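Local atomic coordinates of putative alpha/beta hydrolase fold protein (Candidatus Nitrososphaera gargensis, PDB entry 5A62), a protein that probably hydrolyses carboxylic esters as a member of the alpha/beta hydrolase fold family. Residues S125-Q130 with I228-E233; E154-S159 with D174-V179; K170-F175 with V251-K256. All coordinates share one frame; numbering follows the deposited sequence.

Interaction 1: residues S125-Q130 with I228-E233; sequences SPKKFQ and IKETKE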
loop_
_atom_site.group_PDB
_atom_site.type_symbol
_atom_site.label_atom_id
_atom_site.label_comp_id
_atom_site.label_asym_id
_atom_site.label_seq_id
_atom_site.Cartn_x
_atom_site.Cartn_y
_atom_site.Cartn_z
ATOM N N SER A 125 -4.636 -13.184 -11.534
ATOM C CA SER A 125 -5.982 -13.548 -11.128
ATOM C C SER A 125 -6.699 -12.348 -10.557
ATOM O O SER A 125 -6.060 -11.336 -10.246
ATOM C CB SER A 125 -5.897 -14.628 -10.051
ATOM O OG SER A 125 -5.774 -14.107 -8.732
ATOM N N PRO A 126 -7.994 -12.447 -10.310
ATOM C CA PRO A 126 -8.748 -11.403 -9.638
ATOM C C PRO A 126 -8.658 -11.459 -8.108
ATOM O O PRO A 126 -9.230 -10.621 -7.451
ATOM C CB PRO A 126 -10.192 -11.683 -10.064
ATOM C CG PRO A 126 -10.185 -13.114 -10.433
ATOM C CD PRO A 126 -8.840 -13.537 -10.825
ATOM N N LYS A 127 -7.971 -12.424 -7.529
ATOM C CA LYS A 127 -7.971 -12.593 -6.104
ATOM C C LYS A 127 -6.957 -11.711 -5.384
ATOM O O LYS A 127 -5.888 -11.358 -5.905
ATOM C CB LYS A 127 -7.670 -14.057 -5.785
ATOM C CG LYS A 127 -8.852 -14.887 -6.250
ATOM C CD LYS A 127 -9.117 -16.147 -5.465
ATOM C CE LYS A 127 -9.334 -15.854 -3.999
ATOM N NZ LYS A 127 -9.739 -17.082 -3.279
ATOM N N LYS A 128 -7.314 -11.384 -4.163
ATOM C CA LYS A 128 -6.350 -10.855 -3.228
ATOM C C LYS A 128 -5.337 -11.912 -2.884
ATOM O O LYS A 128 -5.614 -13.129 -2.857
ATOM C CB LYS A 128 -7.033 -10.475 -1.916
ATOM C CG LYS A 128 -7.679 -9.180 -1.854
ATOM C CD LYS A 128 -7.941 -8.778 -0.349
ATOM C CE LYS A 128 -6.852 -8.112 0.502
ATOM N NZ LYS A 128 -6.093 -6.958 -0.125
ATOM N N PHE A 129 -4.143 -11.482 -2.559
ATOM C CA PHE A 129 -3.100 -12.385 -2.087
ATOM C C PHE A 129 -3.297 -12.703 -0.616
ATOM O O PHE A 129 -3.839 -11.928 0.138
ATOM C CB PHE A 129 -1.721 -11.774 -2.267
ATOM C CG PHE A 129 -1.346 -11.611 -3.715
ATOM C CD1 PHE A 129 -0.859 -12.658 -4.465
ATOM C CD2 PHE A 129 -1.527 -10.376 -4.350
ATOM C CE1 PHE A 129 -0.565 -12.504 -5.805
ATOM C CE2 PHE A 129 -1.219 -10.206 -5.685
ATOM C CZ PHE A 129 -0.747 -11.267 -6.421
ATOM N N GLN A 130 -2.822 -13.868 -0.242
ATOM C CA GLN A 130 -2.567 -14.108 1.156
ATOM C C GLN A 130 -1.300 -13.365 1.564
ATOM O O GLN A 130 -0.368 -13.165 0.792
ATOM C CB GLN A 130 -2.425 -15.624 1.379
ATOM C CG GLN A 130 -3.743 -16.411 1.203
ATOM C CD GLN A 130 -4.904 -15.898 2.078
ATOM O OE1 GLN A 130 -5.900 -15.351 1.598
ATOM N NE2 GLN A 130 -4.757 -16.056 3.389
ATOM N N ILE A 228 -5.629 -19.103 -9.242
ATOM C CA ILE A 228 -6.472 -19.318 -10.387
ATOM C C ILE A 228 -7.322 -20.508 -10.217
ATOM O O ILE A 228 -8.471 -20.512 -10.662
ATOM C CB ILE A 228 -5.663 -19.273 -11.693
ATOM C CG1 ILE A 228 -6.581 -18.733 -12.818
ATOM C CG2 ILE A 228 -4.935 -20.555 -11.969
ATOM C CD1 ILE A 228 -6.981 -17.315 -12.678
ATOM N N LYS A 229 -6.859 -21.534 -9.535
ATOM C CA LYS A 229 -7.704 -22.675 -9.213
ATOM C C LYS A 229 -8.843 -22.289 -8.310
ATOM O O LYS A 229 -10.022 -22.674 -8.487
ATOM C CB LYS A 229 -6.859 -23.805 -8.647
ATOM C CG LYS A 229 -6.155 -24.517 -9.790
ATOM C CD LYS A 229 -5.380 -25.756 -9.361
ATOM C CE LYS A 229 -3.904 -25.445 -9.153
ATOM N NZ LYS A 229 -3.130 -26.565 -8.531
ATOM N N GLU A 230 -8.568 -21.398 -7.339
ATOM C CA GLU A 230 -9.608 -20.882 -6.494
ATOM C C GLU A 230 -10.585 -20.051 -7.324
ATOM O O GLU A 230 -11.810 -20.108 -7.147
ATOM C CB GLU A 230 -9.017 -20.050 -5.327
ATOM C CG GLU A 230 -8.187 -20.851 -4.338
ATOM C CD GLU A 230 -7.353 -20.032 -3.326
ATOM O OE1 GLU A 230 -7.480 -18.786 -3.289
ATOM O OE2 GLU A 230 -6.563 -20.665 -2.553
ATOM N N THR A 231 -10.073 -19.275 -8.256
ATOM C CA THR A 231 -10.893 -18.451 -9.109
ATOM C C THR A 231 -11.803 -19.303 -9.983
ATOM O O THR A 231 -12.998 -18.962 -10.087
ATOM C CB THR A 231 -10.016 -17.559 -9.996
ATOM O OG1 THR A 231 -9.228 -16.691 -9.141
ATOM C CG2 THR A 231 -10.865 -16.649 -10.865
ATOM N N LYS A 232 -11.276 -20.396 -10.506
ATOM C CA LYS A 232 -12.092 -21.274 -11.361
ATOM C C LYS A 232 -13.202 -21.907 -10.565
ATOM O O LYS A 232 -14.308 -22.101 -11.108
ATOM C CB LYS A 232 -11.200 -22.278 -12.063
ATOM C CG LYS A 232 -11.906 -23.373 -12.872
ATOM C CD LYS A 232 -12.517 -22.847 -14.097
ATOM C CE LYS A 232 -13.105 -24.038 -14.906
ATOM N NZ LYS A 232 -13.698 -23.686 -16.169
ATOM N N GLU A 233 -12.998 -22.186 -9.280
ATOM C CA GLU A 233 -14.071 -22.711 -8.434
ATOM C C GLU A 233 -15.226 -21.756 -8.378
ATOM O O GLU A 233 -16.383 -22.198 -8.370
ATOM C CB GLU A 233 -13.605 -23.117 -7.023
ATOM C CG GLU A 233 -12.784 -24.399 -7.039
ATOM C CD GLU A 233 -13.580 -25.611 -7.555
ATOM O OE1 GLU A 233 -14.725 -25.840 -7.062
ATOM O OE2 GLU A 233 -13.089 -26.305 -8.485
#
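Lys127 carries the polar half of this contact and can be followed from backbone to tip. Its CB points at helix 222-234, and CG, anti to the carbonyl carbon (chi1 -68°), passes Thr231 OG1 at 3.4 Å. CD lies between Thr231 OG1 and Glu230 OE1. The bend at chi3 (57°) then turns the chain, so that CE skirts Glu230 OE1 and NZ ends in a salt bridge 2.8 Å from Glu230 OE1. The ammonium meets that oxygen from above the carboxylate plane, 32° out of it. Glu230 runs extended beyond CG and crosses the lysine at about a right angle, and its CB lies 3.7 Å from Lys127 NZ.

The remaining contact is van der Waals packing and more deeply buried. Pro126 and Thr231 meet tip to tip, Pro126 CG lying 3.6 Å from Thr231 CG2. Thr231 OG1, although close to Lys127 CG and Pro126 CD, spends its hydrogen bond on Leu227 O, one turn back in its own helix. Ser125 CB faces Ile228 CD1 at 3.9 Å. The serine oxygen, in the crowded position between backbone N and carbonyl carbon, accepts from Lys127 N at 3.0 Å, an ST turn, which probably helps to hold the bend at Pro126. Pro126 also packs on Val202, Val203 and Leu206 of helix 202-209. The contact thus packs the loop after strand 116-122 against helix 222-234, which follows the neighbouring parallel strand 212-218, within the layered architecture of the alpha/beta hydrolase fold.

Interaction 2: residues E154-S159 with D174-V179; sequences EHKLVS and DFFREV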
loop_
_atom_site.group_PDB
_atom_site.type_symbol
_atom_site.label_atom_id
_atom_site.label_comp_id
_atom_site.label_asym_id
_atom_site.label_seq_id
_atom_site.Cartn_x
_atom_site.Cartn_y
_atom_site.Cartn_z
ATOM N N GLU A 154 20.079 -9.010 -10.682
ATOM C CA GLU A 154 21.092 -10.061 -10.506
ATOM C C GLU A 154 20.760 -11.039 -9.428
ATOM O O GLU A 154 20.904 -12.253 -9.583
ATOM C CB GLU A 154 22.422 -9.421 -10.239
ATOM C CG GLU A 154 22.995 -8.671 -11.399
ATOM C CD GLU A 154 23.124 -9.453 -12.709
ATOM O OE1 GLU A 154 23.440 -10.680 -12.753
ATOM O OE2 GLU A 154 22.826 -8.783 -13.711
ATOM N N HIS A 155 20.179 -10.534 -8.337
ATOM C CA HIS A 155 19.725 -11.448 -7.278
ATOM C C HIS A 155 18.571 -12.319 -7.666
ATOM O O HIS A 155 18.510 -13.494 -7.230
ATOM C CB HIS A 155 19.389 -10.650 -6.009
ATOM C CG HIS A 155 20.592 -10.163 -5.287
ATOM N ND1 HIS A 155 21.276 -10.962 -4.386
ATOM C CD2 HIS A 155 21.182 -8.956 -5.261
ATOM C CE1 HIS A 155 22.300 -10.268 -3.916
ATOM N NE2 HIS A 155 22.268 -9.050 -4.422
ATOM N N LYS A 156 17.657 -11.801 -8.471
ATOM C CA LYS A 156 16.521 -12.587 -8.966
ATOM C C LYS A 156 16.989 -13.698 -9.928
ATOM O O LYS A 156 16.419 -14.764 -9.933
ATOM C CB LYS A 156 15.505 -11.726 -9.641
ATOM C CG LYS A 156 14.776 -10.852 -8.626
ATOM C CD LYS A 156 13.727 -9.996 -9.290
ATOM C CE LYS A 156 12.531 -10.766 -9.752
ATOM N NZ LYS A 156 11.714 -11.078 -8.536
ATOM N N LEU A 157 18.040 -13.403 -10.653
ATOM C CA LEU A 157 18.485 -14.309 -11.697
ATOM C C LEU A 157 19.269 -15.477 -11.152
ATOM O O LEU A 157 19.339 -16.482 -11.811
ATOM C CB LEU A 157 19.282 -13.530 -12.699
ATOM C CG LEU A 157 18.451 -12.680 -13.632
ATOM C CD1 LEU A 157 19.247 -11.701 -14.461
ATOM C CD2 LEU A 157 17.601 -13.514 -14.597
ATOM N N VAL A 158 19.914 -15.379 -9.997
ATOM C CA VAL A 158 20.684 -16.498 -9.433
ATOM C C VAL A 158 20.046 -17.100 -8.180
ATOM O O VAL A 158 19.617 -16.419 -7.300
ATOM C CB VAL A 158 22.057 -15.970 -9.023
ATOM C CG1 VAL A 158 22.903 -17.083 -8.458
ATOM C CG2 VAL A 158 22.727 -15.289 -10.187
ATOM N N SER A 159 19.978 -18.420 -8.073
ATOM C CA SER A 159 19.365 -19.062 -6.901
ATOM C C SER A 159 20.399 -20.094 -6.411
ATOM O O SER A 159 20.579 -21.208 -6.990
ATOM C CB SER A 159 18.005 -19.605 -7.322
ATOM O OG SER A 159 17.474 -18.744 -8.376
ATOM N N ASP A 174 19.072 -12.566 -20.088
ATOM C CA ASP A 174 19.488 -11.311 -20.531
ATOM C C ASP A 174 18.317 -10.462 -21.013
ATOM O O ASP A 174 18.347 -9.235 -20.815
ATOM C CB ASP A 174 20.546 -11.493 -21.657
ATOM C CG ASP A 174 21.855 -11.851 -21.132
ATOM O OD1 ASP A 174 22.181 -11.733 -19.966
ATOM O OD2 ASP A 174 22.707 -12.272 -21.976
ATOM N N PHE A 175 17.309 -11.065 -21.604
ATOM C CA PHE A 175 16.065 -10.379 -21.942
ATOM C C PHE A 175 15.370 -9.840 -20.658
ATOM O O PHE A 175 15.054 -8.637 -20.571
ATOM C CB PHE A 175 15.200 -11.325 -22.716
ATOM C CG PHE A 175 13.817 -10.828 -23.097
ATOM C CD1 PHE A 175 13.573 -9.523 -23.426
ATOM C CD2 PHE A 175 12.771 -11.725 -23.153
ATOM C CE1 PHE A 175 12.274 -9.133 -23.830
ATOM C CE2 PHE A 175 11.496 -11.304 -23.500
ATOM C CZ PHE A 175 11.281 -10.000 -23.864
ATOM N N PHE A 176 15.300 -10.678 -19.636
ATOM C CA PHE A 176 14.794 -10.234 -18.373
ATOM C C PHE A 176 15.574 -9.056 -17.827
ATOM O O PHE A 176 14.982 -8.058 -17.362
ATOM C CB PHE A 176 14.789 -11.366 -17.360
ATOM C CG PHE A 176 14.400 -10.951 -15.978
ATOM C CD1 PHE A 176 13.102 -10.906 -15.614
ATOM C CD2 PHE A 176 15.364 -10.622 -15.070
ATOM C CE1 PHE A 176 12.747 -10.506 -14.337
ATOM C CE2 PHE A 176 15.006 -10.255 -13.780
ATOM C CZ PHE A 176 13.687 -10.195 -13.469
ATOM N N ARG A 177 16.902 -9.093 -17.847
ATOM C CA ARG A 177 17.716 -7.959 -17.387
ATOM C C ARG A 177 17.366 -6.691 -18.091
ATOM O O ARG A 177 17.152 -5.665 -17.436
ATOM C CB ARG A 177 19.205 -8.172 -17.640
ATOM C CG ARG A 177 19.850 -9.170 -16.707
ATOM C CD ARG A 177 21.344 -9.351 -17.011
ATOM N NE ARG A 177 22.012 -10.213 -16.018
ATOM C CZ ARG A 177 22.223 -11.522 -16.173
ATOM N NH1 ARG A 177 21.864 -12.151 -17.284
ATOM N NH2 ARG A 177 22.787 -12.233 -15.190
ATOM N N GLU A 178 17.327 -6.772 -19.423
ATOM C CA GLU A 178 16.984 -5.627 -20.273
ATOM C C GLU A 178 15.724 -4.987 -19.756
ATOM O O GLU A 178 15.764 -3.767 -19.430
ATOM C CB GLU A 178 16.862 -5.971 -21.782
ATOM C CG GLU A 178 16.812 -4.711 -22.696
ATOM C CD GLU A 178 18.169 -4.077 -23.084
ATOM O OE1 GLU A 178 19.084 -3.901 -22.216
ATOM O OE2 GLU A 178 18.313 -3.687 -24.296
ATOM N N VAL A 179 14.685 -5.818 -19.640
ATOM C CA VAL A 179 13.336 -5.333 -19.352
ATOM C C VAL A 179 13.303 -4.783 -17.898
ATOM O O VAL A 179 12.944 -3.638 -17.650
ATOM C CB VAL A 179 12.323 -6.426 -19.527
ATOM C CG1 VAL A 179 10.947 -6.068 -18.913
ATOM C CG2 VAL A 179 12.214 -6.843 -21.003
#
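Charge pairing sits at the partly exposed side of this helix-helix contact. Arg177, extended from CG to NE, holds the Glu154 carboxylate side-on with two nitrogens, one to each oxygen: NE donates to Glu154 OE2 over 2.8 Å and NH2 to Glu154 OE1 over 3.0 Å. Both bonds are nearly straight (172°), both use the syn lone pairs, and the two flat groups are nearly coplanar, 19° apart. Glu154 reaches this position through a bend at chi2 (-54°). The third guanidinium nitrogen, NH1, forms a salt bridge with Asp174 OD1, one turn earlier in the same helix, although its hydrogen bond is weak in angle. Asp174 OD2 in turn pairs with Lys170, so the arginine is flanked by two carboxylates that probably stabilise its positive charge and fix the rotation of its plane.

Helices 149-157 and 170-180, joined by the segment 158-169, belong to the largely helical insertion between strands 116-122 and 212-218, the place where alpha/beta hydrolases commonly carry a cap or lid.

Van der Waals packing lies beside the salt-bridge network. Leu157 CD1 rests on one face of the Arg177 guanidinium, over its centre and 3.4 Å above the plane, and also touches Arg177 CG. The other branch, Leu157 CD2, makes an apolar contact with Phe176 CD2 at 3.7 Å as the two side chains slide past each other in opposite directions. Lys156, bent at chi3 and chi4, crosses Phe176 at about a right angle and brings CE 3.9 Å from Phe176 CZ. Trp249 meets the Phe176 ring edge-to-face, and Phe180 packs against it one turn on.

Interaction 3: residues K170-F175 with V251-K256; sequences KRHADF and VIEKPK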
loop_
_atom_site.group_PDB
_atom_site.type_symbol
_atom_site.label_atom_id
_atom_site.label_comp_id
_atom_site.label_asym_id
_atom_site.label_seq_id
_atom_site.Cartn_x
_atom_site.Cartn_y
_atom_site.Cartn_z
ATOM N N LYS A 170 20.656 -18.313 -20.815
ATOM C CA LYS A 170 21.232 -16.975 -20.676
ATOM C C LYS A 170 20.515 -16.011 -21.548
ATOM O O LYS A 170 20.431 -14.832 -21.194
ATOM C CB LYS A 170 22.764 -16.892 -20.975
ATOM C CG LYS A 170 23.392 -15.481 -20.800
ATOM C CD LYS A 170 24.926 -15.432 -20.872
ATOM C CE LYS A 170 25.479 -14.040 -20.756
ATOM N NZ LYS A 170 25.132 -13.202 -21.884
ATOM N N ARG A 171 20.034 -16.411 -22.723
ATOM C CA ARG A 171 19.351 -15.448 -23.573
ATOM C C ARG A 171 18.079 -14.918 -22.895
ATOM O O ARG A 171 17.748 -13.724 -23.034
ATOM C CB ARG A 171 19.054 -16.049 -24.898
ATOM C CG ARG A 171 20.376 -16.424 -25.554
ATOM C CD ARG A 171 20.257 -17.061 -26.901
ATOM N NE ARG A 171 19.682 -18.365 -26.763
ATOM C CZ ARG A 171 20.255 -19.510 -27.100
ATOM N NH1 ARG A 171 21.512 -19.553 -27.597
ATOM N NH2 ARG A 171 19.541 -20.634 -26.921
ATOM N N HIS A 172 17.407 -15.794 -22.170
ATOM C CA HIS A 172 16.179 -15.367 -21.453
ATOM C C HIS A 172 16.572 -14.530 -20.256
ATOM O O HIS A 172 15.954 -13.478 -19.991
ATOM C CB HIS A 172 15.386 -16.585 -20.994
ATOM C CG HIS A 172 14.758 -17.330 -22.099
ATOM N ND1 HIS A 172 14.467 -18.671 -22.024
ATOM C CD2 HIS A 172 14.350 -16.908 -23.301
ATOM C CE1 HIS A 172 13.921 -19.040 -23.174
ATOM N NE2 HIS A 172 13.792 -17.976 -23.941
ATOM N N ALA A 173 17.587 -14.917 -19.503
ATOM C CA ALA A 173 18.107 -14.065 -18.468
ATOM C C ALA A 173 18.433 -12.663 -18.917
ATOM O O ALA A 173 18.133 -11.681 -18.245
ATOM C CB ALA A 173 19.312 -14.703 -17.803
ATOM N N ASP A 174 19.072 -12.566 -20.088
ATOM C CA ASP A 174 19.488 -11.311 -20.531
ATOM C C ASP A 174 18.317 -10.462 -21.013
ATOM O O ASP A 174 18.347 -9.235 -20.815
ATOM C CB ASP A 174 20.546 -11.493 -21.657
ATOM C CG ASP A 174 21.855 -11.851 -21.132
ATOM O OD1 ASP A 174 22.181 -11.733 -19.966
ATOM O OD2 ASP A 174 22.707 -12.272 -21.976
ATOM N N PHE A 175 17.309 -11.065 -21.604
ATOM C CA PHE A 175 16.065 -10.379 -21.942
ATOM C C PHE A 175 15.370 -9.840 -20.658
ATOM O O PHE A 175 15.054 -8.637 -20.571
ATOM C CB PHE A 175 15.200 -11.325 -22.716
ATOM C CG PHE A 175 13.817 -10.828 -23.097
ATOM C CD1 PHE A 175 13.573 -9.523 -23.426
ATOM C CD2 PHE A 175 12.771 -11.725 -23.153
ATOM C CE1 PHE A 175 12.274 -9.133 -23.830
ATOM C CE2 PHE A 175 11.496 -11.304 -23.500
ATOM C CZ PHE A 175 11.281 -10.000 -23.864
ATOM N N VAL A 251 6.339 -14.924 -19.919
ATOM C CA VAL A 251 6.386 -13.914 -20.959
ATOM C C VAL A 251 7.837 -13.622 -21.403
ATOM O O VAL A 251 8.069 -13.098 -22.469
ATOM C CB VAL A 251 5.649 -12.627 -20.514
ATOM C CG1 VAL A 251 6.230 -12.063 -19.239
ATOM C CG2 VAL A 251 5.642 -11.553 -21.569
ATOM N N ILE A 252 8.805 -13.945 -20.580
ATOM C CA ILE A 252 10.205 -13.831 -20.985
ATOM C C ILE A 252 10.575 -15.053 -21.832
ATOM O O ILE A 252 11.259 -14.873 -22.847
ATOM C CB ILE A 252 11.113 -13.788 -19.745
ATOM C CG1 ILE A 252 10.848 -12.517 -18.961
ATOM C CG2 ILE A 252 12.598 -13.956 -20.086
ATOM C CD1 ILE A 252 11.162 -11.249 -19.652
ATOM N N GLU A 253 10.164 -16.255 -21.417
ATOM C CA GLU A 253 10.553 -17.469 -22.134
ATOM C C GLU A 253 9.803 -17.662 -23.443
ATOM O O GLU A 253 10.331 -18.277 -24.361
ATOM C CB GLU A 253 10.338 -18.658 -21.264
ATOM C CG GLU A 253 11.320 -18.614 -20.100
ATOM C CD GLU A 253 11.512 -19.967 -19.432
ATOM O OE1 GLU A 253 10.749 -20.920 -19.749
ATOM O OE2 GLU A 253 12.417 -20.108 -18.594
ATOM N N LYS A 254 8.562 -17.189 -23.510
ATOM C CA LYS A 254 7.739 -17.225 -24.725
ATOM C C LYS A 254 7.625 -18.627 -25.309
ATOM O O LYS A 254 7.921 -18.835 -26.486
ATOM C CB LYS A 254 8.235 -16.200 -25.778
ATOM C CG LYS A 254 8.309 -14.782 -25.218
ATOM C CD LYS A 254 8.382 -13.693 -26.274
ATOM C CE LYS A 254 8.499 -12.270 -25.701
ATOM N NZ LYS A 254 7.418 -11.910 -24.824
ATOM N N PRO A 255 7.119 -19.571 -24.543
ATOM C CA PRO A 255 6.933 -20.897 -25.139
ATOM C C PRO A 255 5.886 -20.908 -26.179
ATOM O O PRO A 255 4.824 -20.302 -26.058
ATOM C CB PRO A 255 6.553 -21.748 -23.938
ATOM C CG PRO A 255 5.898 -20.793 -23.014
ATOM C CD PRO A 255 6.682 -19.527 -23.147
ATOM N N LYS A 256 6.113 -21.687 -27.240
ATOM C CA LYS A 256 5.175 -21.700 -28.349
ATOM C C LYS A 256 3.737 -22.059 -27.978
ATOM O O LYS A 256 2.769 -21.484 -28.468
ATOM C CB LYS A 256 5.650 -22.711 -29.415
ATOM C CG LYS A 256 4.696 -22.796 -30.601
ATOM C CD LYS A 256 5.148 -23.824 -31.634
ATOM C CE LYS A 256 4.587 -23.503 -33.016
ATOM N NZ LYS A 256 3.130 -23.784 -33.122
HETATM O O HOH W 1 15.057 -20.338 -20.029
HETATM O O HOH W 2 12.520 -17.298 -26.424
#
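Two rings of helix 170-180 present faces to the end of helix 250-253. Over one face of His172 stands the backbone of Glu253, its CA 3.8 Å from the ring centroid in a CH-pi contact, with Glu253 CG above the same face. In the ring plane lie two waters: one, 2.7 Å from His172 ND1, donates to Glu253 OE2, and the other, 2.9 Å from His172 NE2, donates to Glu253 O. Both ring nitrogens are thus bridged to the residue that covers the ring. Phe175 receives Ile252 CD1 over one face, 4.2 Å from its centroid and offset toward the rim, while Ile252 O lies at its edge in plane.

Ile252 CG2 lies 3.4 Å from His172 O, beside His172 CB, and packs on Phe175 CD2. Lys254, with positive phi just past the helix, crosses Phe175 and brings CE 3.8 Å from Phe175 CE2; its NZ donates to Val251 O at 2.7 Å and is further gripped by Glu42 and Ile38 O. Through these partners the contact ties helix 170-180 of the insertion to the helix after strand 239-243 and to helix 40-48, beside Phe167.

How the interactions relate
Interaction 1 lies apart from the other two, its centre about 27 Å from that of interaction 2 and 26 Å from that of interaction 3. It is the most buried of the three, a loop-to-helix contact next to the central sheet, whereas interactions 2 and 3 are partly buried. Those two share helix 170-180 and touch through Leu157 CD2 and Ala173 CB, 3.8 Å apart; one binds the helix to its partner within the insertion, the other to the segment following the last strand. Direct ion pairs span interactions 1 and 2, a single one and a bidentate one, while interaction 3 combines CH-pi contacts, apolar packing and water bridges.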